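Local coordinates for protein DyP-type peroxidase (Pleurotus ostreatus PC15, PDB 6FSK) that binds heme b and acts as a dye-decolorizing peroxidase, probably using hydrogen peroxide to oxidise dyes and manganese(II), at residues Asn6-Gln9 with Gly10-Gly14; His44-Ser48 with Ala49-Lys53; Asp91-Asp95 with Asn96-Thr100; Thr455-Asp458 with Gln459-Val463. The protein carries 1 engineered substitution. One frame throughout, in Å; residues are numbered along the deposited sequence.

Contact 1: residues Asn6-Gln9 with Gly10-Gly14; sequences NNIQ and GDILG
Ile8 and Ile12 carry the same first torsion: in each, CG1 stands opposite the carbonyl carbon and beside the backbone N (chi1 -67° in Ile8, -56° in Ile12). Ile8 CG2, anti to the backbone N and beside the carbonyl carbon, meets Ile12 CD1 at 4.2 Å, the two side chains crossing at about a right angle. The other branch of Ile8 ends in CD1, which only grazes Leu13 CD1 at 4.5 Å. From Gln9 to Ile12 the backbone makes a beta turn. Ile12 N donates to Gln9 O over 3.1 Å, nearly straight (164°) but arriving from outside the plane of the carbonyl, and Gly10 and Asp11, at the corner, have helical backbone angles. Ile12 lies against the same oxygen with its carbons, CB and CG1 each 3.5 Å from Gln9 O, and its CD1 reaches Gln9 CB at 4.2 Å. The amide of Gln9 leads away from the turn and is held by the carbonyls of Pro473 and Val77, while Asp11 OD2 bonds to the hydroxyl of Tyr385. Arg356 accounts for the carbonyl oxygens of Asp11 and Ile12, so the turn is bound to the strands of the sheet. Within 6-14 the apolar touches are few, though Ile12 also packs on Ile217 and Ser472 and Ile8 on Ser48; the buried polar ends of Gln9 and Asp11 are paired outside the turn, which is consistent with a turn anchored both by that packing and by those bonds.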
ATOM      1  N   ASN A   6     -14.532   6.763 -17.756  1.00 17.59           N
ATOM      2  CA  ASN A   6     -15.444   7.746 -17.132  1.00 18.24           C
ATOM      3  C   ASN A   6     -16.235   7.256 -15.958  1.00 17.33           C
ATOM      4  O   ASN A   6     -16.877   8.076 -15.264  1.00 19.78           O
ATOM      5  CB  ASN A   6     -16.472   8.255 -18.138  1.00 22.31           C
ATOM      6  CG  ASN A   6     -15.827   8.989 -19.244  1.00 25.16           C
ATOM      7  OD1 ASN A   6     -15.222  10.020 -19.055  1.00 24.94           O
ATOM      8  ND2 ASN A   6     -15.916   8.436 -20.435  1.00 34.20           N
ATOM      9  N   ASN A   7     -16.278   5.956 -15.730  1.00 16.22           N
ATOM     10  CA  ASN A   7     -17.111   5.353 -14.700  1.00 15.26           C
ATOM     11  C   ASN A   7     -16.265   4.941 -13.468  1.00 14.90           C
ATOM     12  O   ASN A   7     -16.837   4.562 -12.478  1.00 16.36           O
ATOM     13  CB  ASN A   7     -17.905   4.119 -15.183  1.00 18.54           C
ATOM     14  CG  ASN A   7     -19.066   3.772 -14.306  1.00 21.34           C
ATOM     15  OD1 ASN A   7     -19.772   4.646 -13.791  1.00 24.75           O
ATOM     16  ND2 ASN A   7     -19.202   2.501 -14.062  1.00 26.25           N
ATOM     17  N   ILE A   8     -14.951   5.037 -13.595  1.00 12.91           N
ATOM     18  CA  ILE A   8     -14.002   4.495 -12.548  1.00 12.44           C
ATOM     19  C   ILE A   8     -13.357   5.673 -11.820  1.00 10.84           C
ATOM     20  O   ILE A   8     -12.822   6.620 -12.427  1.00 13.14           O
ATOM     21  CB  ILE A   8     -12.921   3.623 -13.235  1.00 11.68           C
ATOM     22  CG1 ILE A   8     -13.598   2.384 -13.816  1.00 12.54           C
ATOM     23  CG2 ILE A   8     -11.878   3.169 -12.225  1.00 11.80           C
ATOM     24  CD1 ILE A   8     -12.838   1.763 -14.979  1.00 14.47           C
ATOM     25  N   GLN A   9     -13.347   5.624 -10.502  1.00 11.07           N
ATOM     26  CA  GLN A   9     -12.654   6.627  -9.771  1.00 11.69           C
ATOM     27  C   GLN A   9     -11.166   6.626 -10.036  1.00 11.10           C
ATOM     28  O   GLN A   9     -10.513   5.589 -10.021  1.00 11.70           O
ATOM     29  CB  GLN A   9     -12.972   6.531  -8.251  1.00 11.57           C
ATOM     30  CG  GLN A   9     -14.412   6.856  -7.860  1.00 11.27           C
ATOM     31  CD  GLN A   9     -14.539   7.075  -6.362  1.00 10.73           C
ATOM     32  OE1 GLN A   9     -13.878   7.988  -5.844  1.00 12.00           O
ATOM     33  NE2 GLN A   9     -15.392   6.322  -5.698  1.00 11.10           N
ATOM     34  N   GLY A  10     -10.647   7.848 -10.209  1.00 10.79           N
ATOM     35  CA  GLY A  10      -9.336   8.068 -10.792  1.00 11.54           C
ATOM     36  C   GLY A  10      -8.135   7.651  -9.935  1.00 13.03           C
ATOM     37  O   GLY A  10      -7.086   7.389 -10.459  1.00 12.50           O
ATOM     38  N   ASP A  11      -8.345   7.458  -8.638  1.00 10.79           N
ATOM     39  CA  ASP A  11      -7.205   6.957  -7.886  1.00 11.00           C
ATOM     40  C   ASP A  11      -6.924   5.515  -8.133  1.00 11.80           C
ATOM     41  O   ASP A  11      -5.777   5.099  -7.830  1.00 12.11           O
ATOM     42  CB  ASP A  11      -7.397   7.125  -6.376  1.00 10.89           C
ATOM     43  CG  ASP A  11      -6.057   7.200  -5.590  1.00 12.56           C
ATOM     44  OD1 ASP A  11      -5.092   7.823  -6.134  1.00 13.10           O
ATOM     45  OD2 ASP A  11      -6.057   6.755  -4.428  1.00 11.96           O
ATOM     46  N   ILE A  12      -7.876   4.737  -8.659  1.00 10.97           N
ATOM     47  CA  ILE A  12      -7.739   3.301  -8.775  1.00 11.21           C
ATOM     48  C   ILE A  12      -6.809   3.031  -9.992  1.00 12.94           C
ATOM     49  O   ILE A  12      -5.809   2.395  -9.861  1.00 14.23           O
ATOM     50  CB  ILE A  12      -9.108   2.588  -8.924  1.00 11.33           C
ATOM     51  CG1 ILE A  12     -10.057   2.900  -7.789  1.00 11.21           C
ATOM     52  CG2 ILE A  12      -8.920   1.125  -9.098  1.00 11.96           C
ATOM     53  CD1 ILE A  12     -11.477   2.633  -8.095  1.00 11.55           C
ATOM     54  N   LEU A  13      -7.235   3.433 -11.196  1.00 13.48           N
ATOM     55  CA  LEU A  13      -6.470   3.274 -12.438  1.00 13.80           C
ATOM     56  C   LEU A  13      -6.045   4.690 -12.834  1.00 15.09           C
ATOM     57  O   LEU A  13      -6.858   5.569 -13.166  1.00 16.67           O
ATOM     58  CB  LEU A  13      -7.279   2.619 -13.534  1.00 15.42           C
ATOM     59  CG  LEU A  13      -7.753   1.196 -13.296  1.00 16.29           C
ATOM     60  CD1 LEU A  13      -8.534   0.649 -14.510  1.00 17.06           C
ATOM     61  CD2 LEU A  13      -6.622   0.239 -12.986  1.00 17.89           C
ATOM     62  N   GLY A  14      -4.759   4.900 -12.749  1.00 14.21           N
ATOM     63  CA  GLY A  14      -4.138   6.185 -12.936  1.00 14.47           C
ATOM     64  C   GLY A  14      -3.448   6.640 -11.700  1.00 15.29           C
ATOM     65  O   GLY A  14      -2.203   6.688 -11.606  1.00 15.99           O
TER

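Contact 2: residues His44-Ser48 with Ala49-Lys53; sequences HIKTS and AGIIK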
ATOM      1  N   HIS A  44     -17.999  16.441  -8.711  1.00 16.56           N
ATOM      2  CA  HIS A  44     -16.648  16.776  -8.328  1.00 16.30           C
ATOM      3  C   HIS A  44     -15.640  15.600  -8.360  1.00 15.22           C
ATOM      4  O   HIS A  44     -14.424  15.870  -8.316  1.00 17.51           O
ATOM      5  CB  HIS A  44     -16.649  17.255  -6.890  1.00 18.19           C
ATOM      6  CG  HIS A  44     -17.165  18.642  -6.719  1.00 23.34           C
ATOM      7  ND1 HIS A  44     -18.492  18.943  -6.511  1.00 27.45           N
ATOM      8  CD2 HIS A  44     -16.506  19.816  -6.744  1.00 25.19           C
ATOM      9  CE1 HIS A  44     -18.641  20.260  -6.439  1.00 23.76           C
ATOM     10  NE2 HIS A  44     -17.447  20.814  -6.548  1.00 28.74           N
ATOM     11  N   ILE A  45     -16.111  14.376  -8.462  1.00 14.33           N
ATOM     12  CA  ILE A  45     -15.206  13.187  -8.300  1.00 14.32           C
ATOM     13  C   ILE A  45     -14.325  12.999  -9.516  1.00 14.36           C
ATOM     14  O   ILE A  45     -14.838  13.086 -10.651  1.00 15.64           O
ATOM     15  CB  ILE A  45     -16.013  11.943  -7.986  1.00 14.32           C
ATOM     16  CG1 ILE A  45     -16.696  12.116  -6.655  1.00 16.49           C
ATOM     17  CG2 ILE A  45     -15.152  10.658  -7.959  1.00 13.65           C
ATOM     18  CD1 ILE A  45     -17.689  11.068  -6.311  1.00 21.65           C
ATOM     19  N   LYS A  46     -13.016  12.836  -9.310  1.00 12.04           N
ATOM     20  CA  LYS A  46     -12.108  12.627 -10.433  1.00 13.17           C
ATOM     21  C   LYS A  46     -12.206  11.198 -10.966  1.00 13.83           C
ATOM     22  O   LYS A  46     -12.117  10.204 -10.205  1.00 13.82           O
ATOM     23  CB  LYS A  46     -10.692  12.859  -9.956  1.00 14.13           C
ATOM     24  CG  LYS A  46      -9.589  12.780 -11.000  1.00 14.23           C
ATOM     25  CD  LYS A  46      -9.706  13.811 -12.127  1.00 18.78           C
ATOM     26  CE  LYS A  46      -9.706  15.247 -11.669  1.00 19.25           C
ATOM     27  NZ  LYS A  46      -9.856  16.295 -12.798  1.00 21.60           N
ATOM     28  N   THR A  47     -12.449  11.077 -12.252  1.00 12.60           N
ATOM     29  CA  THR A  47     -12.431   9.757 -12.912  1.00 12.25           C
ATOM     30  C   THR A  47     -11.087   9.419 -13.544  1.00 12.42           C
ATOM     31  O   THR A  47     -10.220  10.249 -13.743  1.00 11.69           O
ATOM     32  CB  THR A  47     -13.547   9.664 -13.996  1.00 13.33           C
ATOM     33  OG1 THR A  47     -13.095  10.432 -15.110  1.00 15.02           O
ATOM     34  CG2 THR A  47     -14.818  10.117 -13.442  1.00 15.09           C
ATOM     35  N   SER A  48     -10.951   8.136 -13.928  1.00 13.03           N
ATOM     36  CA  SER A  48      -9.748   7.679 -14.619  1.00 14.03           C
ATOM     37  C   SER A  48      -9.567   8.388 -15.970  1.00 14.63           C
ATOM     38  O   SER A  48      -8.469   8.748 -16.325  1.00 15.05           O
ATOM     39  CB  SER A  48      -9.782   6.191 -14.859  1.00 15.13           C
ATOM     40  OG  SER A  48      -9.667   5.516 -13.611  1.00 17.50           O
ATOM     41  N   ALA A  49     -10.691   8.612 -16.640  1.00 14.91           N
ATOM     42  CA  ALA A  49     -10.656   9.463 -17.836  1.00 15.52           C
ATOM     43  C   ALA A  49     -10.159  10.859 -17.570  1.00 16.15           C
ATOM     44  O   ALA A  49      -9.418  11.472 -18.385  1.00 16.05           O
ATOM     45  CB  ALA A  49     -12.024   9.475 -18.489  1.00 16.12           C
ATOM     46  N   GLY A  50     -10.555  11.416 -16.435  1.00 15.72           N
ATOM     47  CA  GLY A  50     -10.117  12.741 -16.053  1.00 16.36           C
ATOM     48  C   GLY A  50      -8.636  12.805 -15.776  1.00 17.30           C
ATOM     49  O   GLY A  50      -7.958  13.798 -16.068  1.00 17.00           O
ATOM     50  N   ILE A  51      -8.119  11.736 -15.141  1.00 15.98           N
ATOM     51  CA  ILE A  51      -6.714  11.653 -14.850  1.00 16.29           C
ATOM     52  C   ILE A  51      -5.920  11.766 -16.160  1.00 17.02           C
ATOM     53  O   ILE A  51      -4.930  12.476 -16.211  1.00 16.56           O
ATOM     54  CB  ILE A  51      -6.370  10.344 -14.145  1.00 18.23           C
ATOM     55  CG1 ILE A  51      -6.996  10.249 -12.755  1.00 18.62           C
ATOM     56  CG2 ILE A  51      -4.890  10.166 -14.057  1.00 17.76           C
ATOM     57  CD1 ILE A  51      -6.500  11.271 -11.755  1.00 20.96           C
ATOM     58  N   ILE A  52      -6.373  11.016 -17.161  1.00 16.15           N
ATOM     59  CA  ILE A  52      -5.620  10.959 -18.397  1.00 17.76           C
ATOM     60  C   ILE A  52      -5.678  12.339 -19.067  1.00 18.53           C
ATOM     61  O   ILE A  52      -4.602  12.873 -19.528  1.00 21.74           O
ATOM     62  CB  ILE A  52      -6.217   9.882 -19.277  1.00 19.98           C
ATOM     63  CG1 ILE A  52      -5.890   8.529 -18.720  1.00 19.08           C
ATOM     64  CG2 ILE A  52      -5.579   9.987 -20.717  1.00 22.32           C
ATOM     65  CD1 ILE A  52      -6.698   7.398 -19.284  1.00 22.32           C
ATOM     66  N   LYS A  53      -6.874  12.895 -19.177  1.00 18.32           N
ATOM     67  CA  LYS A  53      -7.043  14.225 -19.786  1.00 21.81           C
ATOM     68  C   LYS A  53      -6.206  15.304 -19.098  1.00 22.30           C
ATOM     69  O   LYS A  53      -5.498  16.121 -19.788  1.00 21.60           O
ATOM     70  CB  LYS A  53      -8.526  14.596 -19.833  1.00 27.59           C
ATOM     71  CG  LYS A  53      -8.841  16.000 -20.351  1.00 33.78           C
ATOM     72  CD  LYS A  53     -10.338  16.296 -20.162  1.00 38.86           C
ATOM     73  CE  LYS A  53     -10.740  17.730 -20.537  1.00 45.42           C
ATOM     74  NZ  LYS A  53     -10.554  17.948 -22.005  1.00 45.13           N
TER
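Lys46 folds back over the first turn of the helix that follows it. Its CG is trans to the backbone N (chi1 -176°), and two successive bends, at chi2 and chi3, curl the chain so that CG sits 3.5 Å from Ile51 CD1 and CD lies 3.9 Å from Gly50 C. The absent side chain of Gly50 matters here, since a CB there would lie 3.0 Å from Lys46 CD, too close. The curl ends in a salt bridge from Lys46 NZ to Asp54. Thr47 is the N-cap: its OG1 is placed between the backbone N and carbonyl carbon (chi1 75°) and accepts from Gly50 N at 3.0 Å. Its carbonyl takes Ile51 N at 2.9 Å, and Ile52 N bonds to Ser48 O at 3.2 Å, beginning the regular helical pattern. A valine in place of Thr47 would probably leave Gly50 N without its capping acceptor and the helix start less firmly fixed. Ser48 OG turns out to Leu13 O. The contact thus starts helix 48-63 beside strand 74-80, whose Val75 shares a backbone hydrogen bond with Lys46, with Thr47 packed on Ile475 of helix 475-481 and the N-terminal loop packed against Ala49 and Ile52.

Contact 3: residues Asp91-Asp95 with Asn96-Thr100; sequences DDLSD and NAFTT
Asp95 and Phe98 are joined by a capping bond. Asp95 OD1 accepts from Phe98 N at 2.8 Å, nearly straight (165°), through the lone pair pointing away from the other carboxylate oxygen; CG lies trans to the backbone N (chi1 -173°), which brings OD1 to Phe98 N. Thr99 N adds a bond to Asp95 O at 3.0 Å. Asp95 is therefore the N-cap of helix 96-100, and an Asx turn precedes it, with Asp92 OD1 accepting from Ser94 N at 2.9 Å. Replacing Asp95 with a leucine would probably leave Phe98 N without its acceptor and deprive the backbone N of Asp390, bonded to OD2, of its partner. Two waters link loop and helix through Thr99 OG1. One donates to it and to Asp92 OD1 (2.8 Å), with a weak bond from Asp95 N; the other donates to it and accepts from Leu93 N at 2.9 Å. The apolar contact is Leu93 CD1 against Phe98 CE2, met obliquely at 3.8 Å. The same ring packs edge-to-face with Phe239 of strand 238-247 and touches Tyr469 and Phe471 of strand 462-472.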
ATOM      1  N   ASP A  91     -26.105  -5.429   0.224  1.00 21.34           N
ATOM      2  CA  ASP A  91     -25.587  -6.494  -0.624  1.00 22.25           C
ATOM      3  C   ASP A  91     -24.233  -6.958  -0.120  1.00 23.25           C
ATOM      4  O   ASP A  91     -23.358  -6.117   0.166  1.00 20.16           O
ATOM      5  CB  ASP A  91     -25.392  -5.995  -2.019  1.00 23.97           C
ATOM      6  CG  ASP A  91     -26.583  -5.285  -2.570  1.00 26.99           C
ATOM      7  OD1 ASP A  91     -27.532  -5.990  -2.935  1.00 33.42           O
ATOM      8  OD2 ASP A  91     -26.594  -4.026  -2.523  1.00 29.66           O
ATOM      9  N   ASP A  92     -24.050  -8.255  -0.046  1.00 19.02           N
ATOM     10  CA  ASP A  92     -22.764  -8.844   0.354  1.00 20.82           C
ATOM     11  C   ASP A  92     -21.765  -8.602  -0.787  1.00 19.52           C
ATOM     12  O   ASP A  92     -22.046  -8.875  -1.940  1.00 18.79           O
ATOM     13  CB  ASP A  92     -23.013 -10.331   0.712  1.00 23.27           C
ATOM     14  CG  ASP A  92     -21.817 -11.050   1.236  1.00 28.60           C
ATOM     15  OD1 ASP A  92     -20.719 -10.538   1.134  1.00 23.79           O
ATOM     16  OD2 ASP A  92     -21.969 -12.174   1.799  1.00 33.43           O
ATOM     17  N   LEU A  93     -20.591  -8.031  -0.461  1.00 15.78           N
ATOM     18  CA  LEU A  93     -19.557  -7.818  -1.509  1.00 15.95           C
ATOM     19  C   LEU A  93     -18.535  -8.934  -1.601  1.00 14.43           C
ATOM     20  O   LEU A  93     -17.524  -8.799  -2.348  1.00 14.55           O
ATOM     21  CB  LEU A  93     -18.910  -6.444  -1.312  1.00 15.86           C
ATOM     22  CG  LEU A  93     -19.698  -5.149  -1.431  1.00 17.12           C
ATOM     23  CD1 LEU A  93     -18.859  -3.912  -1.315  1.00 17.09           C
ATOM     24  CD2 LEU A  93     -20.540  -5.161  -2.737  1.00 19.26           C
ATOM     25  N   SER A  94     -18.719 -10.034  -0.866  1.00 14.14           N
ATOM     26  CA  SER A  94     -17.860 -11.231  -0.947  1.00 14.78           C
ATOM     27  C   SER A  94     -16.388 -10.910  -0.612  1.00 15.27           C
ATOM     28  O   SER A  94     -15.489 -11.272  -1.337  1.00 16.05           O
ATOM     29  CB  SER A  94     -18.013 -11.781  -2.385  1.00 17.19           C
ATOM     30  OG  SER A  94     -17.669 -13.134  -2.338  1.00 23.72           O
ATOM     31  N   ASP A  95     -16.190 -10.142   0.467  1.00 13.14           N
ATOM     32  CA  ASP A  95     -14.831  -9.971   1.003  1.00 12.78           C
ATOM     33  C   ASP A  95     -14.925  -9.981   2.522  1.00 11.79           C
ATOM     34  O   ASP A  95     -15.536  -9.077   3.161  1.00 12.22           O
ATOM     35  CB  ASP A  95     -14.243  -8.704   0.504  1.00 11.96           C
ATOM     36  CG  ASP A  95     -12.814  -8.578   0.875  1.00 12.93           C
ATOM     37  OD1 ASP A  95     -12.436  -8.123   1.978  1.00 11.48           O
ATOM     38  OD2 ASP A  95     -11.995  -9.014   0.033  1.00 12.22           O
ATOM     39  N   ASN A  96     -14.402 -11.026   3.092  1.00 12.18           N
ATOM     40  CA  ASN A  96     -14.514 -11.271   4.518  1.00 12.61           C
ATOM     41  C   ASN A  96     -13.800 -10.167   5.316  1.00 11.78           C
ATOM     42  O   ASN A  96     -14.312  -9.700   6.310  1.00 12.41           O
ATOM     43  CB  ASN A  96     -13.874 -12.583   4.870  1.00 13.09           C
ATOM     44  CG  ASN A  96     -14.552 -13.761   4.262  1.00 17.61           C
ATOM     45  OD1 ASN A  96     -13.870 -14.712   3.772  1.00 20.67           O
ATOM     46  ND2 ASN A  96     -15.862 -13.718   4.242  1.00 18.37           N
ATOM     47  N   ALA A  97     -12.619  -9.763   4.887  1.00 11.34           N
ATOM     48  CA  ALA A  97     -11.857  -8.703   5.591  1.00 11.14           C
ATOM     49  C   ALA A  97     -12.618  -7.412   5.612  1.00 11.24           C
ATOM     50  O   ALA A  97     -12.781  -6.768   6.642  1.00 10.72           O
ATOM     51  CB  ALA A  97     -10.495  -8.544   4.924  1.00 11.41           C
ATOM     52  N   PHE A  98     -13.133  -6.977   4.439  1.00  9.74           N
ATOM     53  CA  PHE A  98     -13.904  -5.759   4.323  1.00 10.37           C
ATOM     54  C   PHE A  98     -15.132  -5.803   5.280  1.00 10.83           C
ATOM     55  O   PHE A  98     -15.460  -4.868   5.949  1.00 10.85           O
ATOM     56  CB  PHE A  98     -14.412  -5.623   2.881  1.00 10.24           C
ATOM     57  CG  PHE A  98     -15.366  -4.487   2.653  1.00 10.18           C
ATOM     58  CD1 PHE A  98     -14.930  -3.204   2.592  1.00 10.19           C
ATOM     59  CD2 PHE A  98     -16.731  -4.706   2.498  1.00 10.08           C
ATOM     60  CE1 PHE A  98     -15.737  -2.129   2.331  1.00 10.52           C
ATOM     61  CE2 PHE A  98     -17.576  -3.625   2.276  1.00 10.32           C
ATOM     62  CZ  PHE A  98     -17.115  -2.368   2.214  1.00 10.89           C
ATOM     63  N   THR A  99     -15.824  -6.935   5.263  1.00  9.92           N
ATOM     64  CA  THR A  99     -17.067  -7.086   6.026  1.00 12.02           C
ATOM     65  C   THR A  99     -16.806  -7.089   7.553  1.00 13.18           C
ATOM     66  O   THR A  99     -17.537  -6.466   8.320  1.00 13.98           O
ATOM     67  CB  THR A  99     -17.760  -8.325   5.522  1.00 13.71           C
ATOM     68  OG1 THR A  99     -18.138  -8.078   4.152  1.00 15.20           O
ATOM     69  CG2 THR A  99     -18.986  -8.591   6.373  1.00 16.18           C
ATOM     70  N   THR A 100     -15.734  -7.742   7.941  1.00 11.74           N
ATOM     71  CA  THR A 100     -15.275  -7.776   9.330  1.00 12.75           C
ATOM     72  C   THR A 100     -14.873  -6.384   9.801  1.00 11.51           C
ATOM     73  O   THR A 100     -15.113  -5.984  10.939  1.00 12.54           O
ATOM     74  CB  THR A 100     -14.135  -8.789   9.416  1.00 16.48           C
ATOM     75  OG1 THR A 100     -14.676 -10.125   9.252  1.00 21.68           O
ATOM     76  CG2 THR A 100     -13.433  -8.759  10.716  1.00 20.55           C
TER
HETATM   77  O   HOH W   1     -18.330 -10.544   2.560  1.00 19.79           O
HETATM   78  O   HOH W   2     -20.205  -7.128   2.273  1.00 19.06           O

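Contact 4: residues Thr455-Asp458 with Gln459-Val463; sequences TLPD and QDFVV
Gln459 and Asp458 form the exposed corner of this turn, and Pro457 reaches past them to Phe461. Gln459 CG extends away from the backbone N (chi1 176°), and a bend at chi2 (62°) turns the amide forward to the next residue, so that NE2 donates to Asp460 O at 2.9 Å. That bond is almost linear (173°), lies in the plane of both the amide and the carbonyl, and uses a lone pair of the oxygen. The CB of Asp458 points away from 459-463; its backbone O lies 3.4 Å from Asp460 OD1, two acceptors with no bond between them. A water lies between Pro457 O, at 2.7 Å, and Asp460 OD1, at 3.2 Å, though it has more acceptors in reach than protons, so both bonds need not be made at once. Pro457 carries the apolar side: CD meets Phe461 CZ at 3.9 Å and CG lies 4.0 Å from CE1, the two side chains crossing at about a right angle. Leu456 CD2 comes obliquely to 4.4 Å from Phe461 CE2. Phe461 is further packed by Phe252, edge-to-face, and by Phe255, both of helix 249-258, and the next residue, Val462, touches the heme. No direct hydrogen bond closes the turn between 455-458 and 459-463; its chemistry is a polar edge with one bridging water beside an aromatic-proline contact, which suggests that packing round Phe461, with backbone bonds from Phe461 to Met248 and from Val463 to Phe246, helps set the entry into strand 462-472 where that strand reaches the heme pocket.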
ATOM      1  N   THR A 455      18.059 -11.297  15.082  1.00 14.68           N
ATOM      2  CA  THR A 455      16.927 -11.153  15.888  1.00 14.96           C
ATOM      3  C   THR A 455      16.560  -9.674  15.937  1.00 15.17           C
ATOM      4  O   THR A 455      17.387  -8.853  16.342  1.00 15.48           O
ATOM      5  CB  THR A 455      17.111 -11.737  17.317  1.00 18.83           C
ATOM      6  OG1 THR A 455      17.394 -13.159  17.198  1.00 19.05           O
ATOM      7  CG2 THR A 455      15.882 -11.614  18.057  1.00 18.46           C
ATOM      8  N   LEU A 456      15.355  -9.284  15.483  1.00 14.03           N
ATOM      9  CA  LEU A 456      15.048  -7.879  15.386  1.00 14.27           C
ATOM     10  C   LEU A 456      14.829  -7.216  16.723  1.00 14.67           C
ATOM     11  O   LEU A 456      14.363  -7.843  17.677  1.00 15.57           O
ATOM     12  CB  LEU A 456      13.853  -7.659  14.446  1.00 13.73           C
ATOM     13  CG  LEU A 456      14.036  -8.214  13.022  1.00 14.04           C
ATOM     14  CD1 LEU A 456      12.709  -8.136  12.251  1.00 14.03           C
ATOM     15  CD2 LEU A 456      15.096  -7.413  12.287  1.00 15.40           C
ATOM     16  N   PRO A 457      15.086  -5.922  16.826  1.00 14.48           N
ATOM     17  CA  PRO A 457      14.841  -5.225  18.074  1.00 16.32           C
ATOM     18  C   PRO A 457      13.378  -5.272  18.444  1.00 17.95           C
ATOM     19  O   PRO A 457      12.531  -5.286  17.549  1.00 17.77           O
ATOM     20  CB  PRO A 457      15.245  -3.756  17.759  1.00 17.59           C
ATOM     21  CG  PRO A 457      15.876  -3.758  16.446  1.00 18.16           C
ATOM     22  CD  PRO A 457      15.659  -5.075  15.767  1.00 15.69           C
ATOM     23  N   ASP A 458      13.037  -5.238  19.720  1.00 18.50           N
ATOM     24  CA  ASP A 458      11.669  -5.465  20.106  1.00 20.01           C
ATOM     25  C   ASP A 458      10.714  -4.365  19.614  1.00 17.79           C
ATOM     26  O   ASP A 458       9.559  -4.653  19.281  1.00 19.32           O
ATOM     27  CB  ASP A 458      11.551  -5.648  21.600  1.00 24.37           C
ATOM     28  CG  ASP A 458      12.036  -7.044  22.035  1.00 32.94           C
ATOM     29  OD1 ASP A 458      12.682  -7.827  21.193  1.00 26.15           O
ATOM     30  OD2 ASP A 458      11.677  -7.331  23.191  1.00 33.66           O
ATOM     31  N   GLN A 459      11.246  -3.160  19.516  1.00 18.24           N
ATOM     32  CA  GLN A 459      10.477  -2.079  18.808  1.00 18.65           C
ATOM     33  C   GLN A 459      10.502  -2.315  17.273  1.00 14.79           C
ATOM     34  O   GLN A 459      11.500  -2.125  16.605  1.00 14.13           O
ATOM     35  CB  GLN A 459      11.028  -0.729  19.159  1.00 18.89           C
ATOM     36  CG  GLN A 459      10.418   0.500  18.432  1.00 20.92           C
ATOM     37  CD  GLN A 459       8.971   0.655  18.733  1.00 24.27           C
ATOM     38  OE1 GLN A 459       8.578   0.924  19.908  1.00 25.68           O
ATOM     39  NE2 GLN A 459       8.133   0.391  17.744  1.00 20.29           N
ATOM     40  N   ASP A 460       9.327  -2.652  16.756  1.00 13.63           N
ATOM     41  CA  ASP A 460       9.109  -2.805  15.345  1.00 13.51           C
ATOM     42  C   ASP A 460       9.377  -1.445  14.656  1.00 12.25           C
ATOM     43  O   ASP A 460       9.094  -0.411  15.175  1.00 11.79           O
ATOM     44  CB  ASP A 460       7.667  -3.231  14.985  1.00 14.41           C
ATOM     45  CG  ASP A 460       7.315  -4.701  15.404  1.00 19.35           C
ATOM     46  OD1 ASP A 460       7.831  -5.183  16.402  1.00 22.80           O
ATOM     47  OD2 ASP A 460       6.442  -5.347  14.765  1.00 16.85           O
ATOM     48  N   PHE A 461       9.948  -1.533  13.480  1.00 10.91           N
ATOM     49  CA  PHE A 461      10.262  -0.367  12.705  1.00 10.15           C
ATOM     50  C   PHE A 461       9.035   0.346  12.173  1.00  9.99           C
ATOM     51  O   PHE A 461       9.101   1.589  11.908  1.00 10.18           O
ATOM     52  CB  PHE A 461      11.232  -0.697  11.571  1.00 11.24           C
ATOM     53  CG  PHE A 461      12.486  -1.407  12.015  1.00 11.12           C
ATOM     54  CD1 PHE A 461      13.248  -0.881  13.052  1.00 11.86           C
ATOM     55  CD2 PHE A 461      12.865  -2.500  11.376  1.00 12.46           C
ATOM     56  CE1 PHE A 461      14.392  -1.572  13.445  1.00 11.70           C
ATOM     57  CE2 PHE A 461      14.014  -3.191  11.786  1.00 11.95           C
ATOM     58  CZ  PHE A 461      14.746  -2.683  12.798  1.00 11.82           C
ATOM     59  N   VAL A 462       7.946  -0.389  11.966  1.00  9.46           N
ATOM     60  CA  VAL A 462       6.650   0.172  11.444  1.00  9.79           C
ATOM     61  C   VAL A 462       5.607  -0.155  12.465  1.00 10.58           C
ATOM     62  O   VAL A 462       5.533  -1.292  12.925  1.00 11.86           O
ATOM     63  CB  VAL A 462       6.326  -0.473  10.037  1.00  9.43           C
ATOM     64  CG1 VAL A 462       4.956   0.031   9.594  1.00 11.07           C
ATOM     65  CG2 VAL A 462       7.345   0.002   9.037  1.00  9.92           C
ATOM     66  N   VAL A 463       4.839   0.850  12.866  1.00  9.65           N
ATOM     67  CA  VAL A 463       3.840   0.739  13.931  1.00 11.18           C
ATOM     68  C   VAL A 463       2.475   1.195  13.363  1.00 12.35           C
ATOM     69  O   VAL A 463       2.308   2.374  13.033  1.00 10.80           O
ATOM     70  CB  VAL A 463       4.196   1.653  15.006  1.00 12.94           C
ATOM     71  CG1 VAL A 463       3.185   1.553  16.179  1.00 14.08           C
ATOM     72  CG2 VAL A 463       5.580   1.257  15.627  1.00 13.63           C
TER
HETATM   73  O   HOH W   3      10.465  -6.948  16.928  1.00 19.69           O

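How the contacts relate
Along the chain the four contacts follow in series, none nested in or crossing another, each within one unbroken run of residues. Contact 1 forms a turn in the N-terminal loop, before strand 20-28; contact 2 turns the connection from helix 31-41 into helix 48-63. These two touch, centres 7 Å apart: Gly10 N and Lys46 O, and Ile8 O and Ser48 N, are probably hydrogen-bonded. Contact 3 starts the short helix 96-100, its centre about 22 Å from that of contact 1. Contact 4 lies across the chain's centre from contacts 1 and 2 and leads strand 453-455 into strand 462-472, the strand whose later residues Tyr469 and Phe471 pack on contact 3.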